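Local structure of OmpT protein (Vibrio cholerae serotype O1, 6EHD) at residues G107-D115 and A190-E198. The protein probably forms a non-specific diffusion pore of the outer membrane, a beta-barrel porin that lets small solutes and ions pass. The protein carries 1 engineered substitution. Sequence-based numbering, arbitrary orientation.
With C8E ((hydroxyethyloxy)tri(ethyloxy)octane), chain K.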
loop_
_atom_site.group_PDB
_atom_site.type_symbol
_atom_site.label_atom_id
_atom_site.label_comp_id
_atom_site.label_asym_id
_atom_site.label_seq_id
_atom_site.Cartn_x
_atom_site.Cartn_y
_atom_site.Cartn_z
ATOM N N GLY A 107 -10.235 -3.211 -0.679
ATOM C CA GLY A 107 -11.108 -2.009 -0.507
ATOM C C GLY A 107 -10.344 -0.674 -0.539
ATOM O O GLY A 107 -10.942 0.419 -0.342
ATOM N N LEU A 108 -9.000 -0.709 -0.767
ATOM C CA LEU A 108 -8.196 0.495 -0.752
ATOM C C LEU A 108 -7.849 0.788 -2.200
ATOM O O LEU A 108 -7.288 -0.074 -2.882
ATOM C CB LEU A 108 -6.983 0.363 0.191
ATOM C CG LEU A 108 -7.305 -0.118 1.605
ATOM C CD1 LEU A 108 -6.026 -0.276 2.431
ATOM C CD2 LEU A 108 -8.300 0.767 2.421
ATOM N N ARG A 109 -8.353 1.927 -2.718
ATOM C CA ARG A 109 -8.449 2.076 -4.180
ATOM C C ARG A 109 -7.456 3.106 -4.808
ATOM O O ARG A 109 -7.647 3.538 -5.939
ATOM C CB ARG A 109 -9.883 2.473 -4.567
ATOM C CG ARG A 109 -10.981 1.568 -4.028
ATOM C CD ARG A 109 -10.734 0.053 -4.236
ATOM N NE ARG A 109 -10.506 -0.269 -5.668
ATOM C CZ ARG A 109 -9.583 -1.087 -6.167
ATOM N NH1 ARG A 109 -8.771 -1.801 -5.389
ATOM N NH2 ARG A 109 -9.480 -1.237 -7.513
ATOM N N TYR A 110 -6.420 3.507 -4.070
ATOM C CA TYR A 110 -5.463 4.544 -4.532
ATOM C C TYR A 110 -4.455 4.010 -5.628
ATOM O O TYR A 110 -3.855 4.835 -6.339
ATOM C CB TYR A 110 -4.613 5.083 -3.347
ATOM C CG TYR A 110 -3.800 4.039 -2.593
ATOM C CD1 TYR A 110 -4.362 3.297 -1.523
ATOM C CD2 TYR A 110 -2.496 3.717 -2.980
ATOM C CE1 TYR A 110 -3.633 2.273 -0.895
ATOM C CE2 TYR A 110 -1.770 2.703 -2.366
ATOM C CZ TYR A 110 -2.333 1.980 -1.315
ATOM O OH TYR A 110 -1.562 0.979 -0.736
ATOM N N GLY A 111 -4.212 2.681 -5.655
ATOM C CA GLY A 111 -3.070 2.079 -6.312
ATOM C C GLY A 111 -3.347 1.477 -7.671
ATOM O O GLY A 111 -2.473 0.829 -8.278
ATOM N N THR A 112 -4.560 1.627 -8.136
ATOM C CA THR A 112 -5.026 0.911 -9.357
ATOM C C THR A 112 -4.116 1.133 -10.601
ATOM O O THR A 112 -3.843 0.157 -11.319
ATOM C CB THR A 112 -6.474 1.307 -9.683
ATOM O OG1 THR A 112 -7.206 1.223 -8.465
ATOM C CG2 THR A 112 -7.126 0.402 -10.787
ATOM N N LEU A 113 -3.646 2.362 -10.787
ATOM C CA LEU A 113 -2.686 2.768 -11.827
ATOM C C LEU A 113 -1.201 2.895 -11.453
ATOM O O LEU A 113 -0.332 2.636 -12.305
ATOM C CB LEU A 113 -3.171 4.066 -12.497
ATOM C CG LEU A 113 -4.628 4.176 -12.968
ATOM C CD1 LEU A 113 -4.968 5.531 -13.580
ATOM C CD2 LEU A 113 -5.031 3.076 -13.930
ATOM N N SER A 114 -0.910 3.265 -10.198
ATOM C CA SER A 114 0.434 3.649 -9.760
ATOM C C SER A 114 1.223 2.465 -9.217
ATOM O O SER A 114 2.454 2.535 -9.185
ATOM C CB SER A 114 0.320 4.770 -8.668
ATOM O OG SER A 114 -0.346 4.241 -7.512
ATOM N N ASP A 115 0.544 1.384 -8.771
ATOM C CA ASP A 115 1.170 0.318 -7.957
ATOM C C ASP A 115 1.934 0.913 -6.719
ATOM O O ASP A 115 2.930 0.385 -6.306
ATOM C CB ASP A 115 2.145 -0.559 -8.795
ATOM C CG ASP A 115 1.438 -1.308 -9.932
ATOM O OD1 ASP A 115 0.184 -1.459 -9.922
ATOM O OD2 ASP A 115 2.150 -1.736 -10.859
ATOM N N ALA A 190 -4.988 3.029 -23.031
ATOM C CA ALA A 190 -5.890 4.127 -22.844
ATOM C C ALA A 190 -5.263 5.188 -21.947
ATOM O O ALA A 190 -4.311 4.889 -21.217
ATOM C CB ALA A 190 -7.175 3.602 -22.258
ATOM N N ASP A 191 -5.739 6.409 -22.113
ATOM C CA ASP A 191 -5.452 7.545 -21.251
ATOM C C ASP A 191 -6.485 7.508 -20.086
ATOM O O ASP A 191 -7.664 7.862 -20.253
ATOM C CB ASP A 191 -5.527 8.846 -22.093
ATOM C CG ASP A 191 -5.174 10.117 -21.321
ATOM O OD1 ASP A 191 -5.034 10.146 -20.053
ATOM O OD2 ASP A 191 -5.083 11.168 -22.002
ATOM N N VAL A 192 -6.024 7.043 -18.903
ATOM C CA VAL A 192 -6.931 6.769 -17.752
ATOM C C VAL A 192 -6.501 7.614 -16.532
ATOM O O VAL A 192 -5.303 7.766 -16.267
ATOM C CB VAL A 192 -7.016 5.262 -17.461
ATOM C CG1 VAL A 192 -5.652 4.635 -17.280
ATOM C CG2 VAL A 192 -7.906 4.958 -16.238
ATOM N N THR A 193 -7.491 8.224 -15.903
ATOM C CA THR A 193 -7.357 8.995 -14.645
ATOM C C THR A 193 -8.100 8.224 -13.518
ATOM O O THR A 193 -9.250 7.758 -13.733
ATOM C CB THR A 193 -7.974 10.415 -14.807
ATOM O OG1 THR A 193 -7.257 11.124 -15.842
ATOM C CG2 THR A 193 -7.778 11.266 -13.578
ATOM N N ASN A 194 -7.450 8.089 -12.352
ATOM C CA ASN A 194 -8.080 7.491 -11.134
ATOM C C ASN A 194 -8.142 8.600 -10.133
ATOM O O ASN A 194 -7.086 9.132 -9.818
ATOM C CB ASN A 194 -7.180 6.350 -10.648
ATOM C CG ASN A 194 -7.789 5.557 -9.477
ATOM O OD1 ASN A 194 -9.002 5.524 -9.331
ATOM N ND2 ASN A 194 -6.907 4.881 -8.655
ATOM N N SER A 195 -9.366 9.024 -9.735
ATOM C CA SER A 195 -9.624 10.010 -8.733
ATOM C C SER A 195 -10.245 9.321 -7.483
ATOM O O SER A 195 -11.203 8.611 -7.587
ATOM C CB SER A 195 -10.610 11.082 -9.272
ATOM O OG SER A 195 -10.028 11.628 -10.463
ATOM N N TYR A 196 -9.710 9.582 -6.291
ATOM C CA TYR A 196 -10.127 8.803 -5.112
ATOM C C TYR A 196 -10.177 9.642 -3.815
ATOM O O TYR A 196 -9.536 10.680 -3.660
ATOM C CB TYR A 196 -9.211 7.494 -4.993
ATOM C CG TYR A 196 -7.692 7.828 -5.180
ATOM C CD1 TYR A 196 -7.144 7.823 -6.475
ATOM C CD2 TYR A 196 -6.901 8.239 -4.107
ATOM C CE1 TYR A 196 -5.810 8.190 -6.711
ATOM C CE2 TYR A 196 -5.535 8.569 -4.335
ATOM C CZ TYR A 196 -5.010 8.574 -5.654
ATOM O OH TYR A 196 -3.680 8.926 -5.918
ATOM N N PHE A 197 -11.001 9.183 -2.876
ATOM C CA PHE A 197 -11.233 9.790 -1.579
ATOM C C PHE A 197 -11.617 8.755 -0.552
ATOM O O PHE A 197 -12.371 7.773 -0.857
ATOM C CB PHE A 197 -12.374 10.893 -1.743
ATOM C CG PHE A 197 -12.727 11.563 -0.459
ATOM C CD1 PHE A 197 -11.853 12.443 0.120
ATOM C CD2 PHE A 197 -13.938 11.339 0.164
ATOM C CE1 PHE A 197 -12.139 13.057 1.339
ATOM C CE2 PHE A 197 -14.204 11.914 1.390
ATOM C CZ PHE A 197 -13.320 12.798 1.959
ATOM N N GLU A 198 -11.171 8.953 0.739
ATOM C CA GLU A 198 -11.420 7.994 1.770
ATOM C C GLU A 198 -11.558 8.646 3.129
ATOM O O GLU A 198 -11.025 9.750 3.373
ATOM C CB GLU A 198 -10.223 6.973 1.848
ATOM C CG GLU A 198 -8.905 7.523 2.333
ATOM C CD GLU A 198 -8.679 7.620 3.863
ATOM O OE1 GLU A 198 -9.267 6.851 4.624
ATOM O OE2 GLU A 198 -7.868 8.499 4.326
HETATM C C1 C8E K . -16.204 16.116 2.076
HETATM C C2 C8E K . -15.806 16.599 0.687
HETATM C C3 C8E K . -15.935 15.489 -0.319
HETATM C C4 C8E K . -14.884 15.640 -1.379
HETATM C C5 C8E K . -15.169 14.690 -2.474
HETATM C C6 C8E K . -14.103 14.730 -3.536
HETATM C C7 C8E K . -14.387 13.545 -4.421
HETATM C C8 C8E K . -13.449 13.352 -5.590
HETATM O O9 C8E K . -13.869 12.098 -6.153
HETATM C C10 C8E K . -13.159 10.953 -5.710
HETATM C C11 C8E K . -14.096 9.753 -5.602
HETATM O O12 C8E K . -14.793 9.597 -6.830
HETATM O O HOH W 1 -3.823 4.819 -9.065
HETATM O O HOH W 2 -9.568 2.482 -8.922
#
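One face of the Tyr-196 ring receives the backbone of Tyr-110. Tyr-110 CA sits 3.9 Å from the ring centroid and only 6° off its normal, a CH-pi contact. Tyr-110 CB lies over the same face, 3.7 Å from Tyr-196 CE2. The Tyr-196 CG is placed between its own backbone N and carbonyl carbon (chi1 46°), which turns one ring face to the backbone of Tyr-110. The hydroxyls of both tyrosines lead elsewhere: Tyr-196 OH is hydrogen-bonded to Glu-150 and Tyr-110 OH to Asp-92. On the outward side of the strand, the detergent C8E places its C3 over one face of the Phe-197 ring.

The amide of Asn-194 is a third flat group. Its ND2 donates to Arg-109 O at 3.1 Å, with an N-H...O angle of 163°. The acceptor lies close to the amide plane of Asn-194, and the donor lies in the carbonyl plane. Two waters extend this grip. One accepts from Asn-194 ND2 and Leu-113 N and donates to Tyr-110 O. The other accepts from Thr-112 OG1 and donates to Asn-194 OD1. Both ends of the amide are thus engaged, which should fix its rotation.

Residues 107-115 belong to the long loop between helix 90-94 and strand 117-118. In a porin barrel this is consistent with the constriction loop L3, folded inward against the wall. Strand 184-205 is part of that wall. Every second residue, Val-192, Asn-194 and Tyr-196, points toward the loop, and Thr-193 and Ser-195 between them point away.

Farther along, Leu-113 and Val-192 meet tip to tip, with Leu-113 CD2 3.7 Å from Val-192 CG1. Leu-113 CD1 reaches Val-192 O at 3.5 Å and also packs on Asn-194 CB.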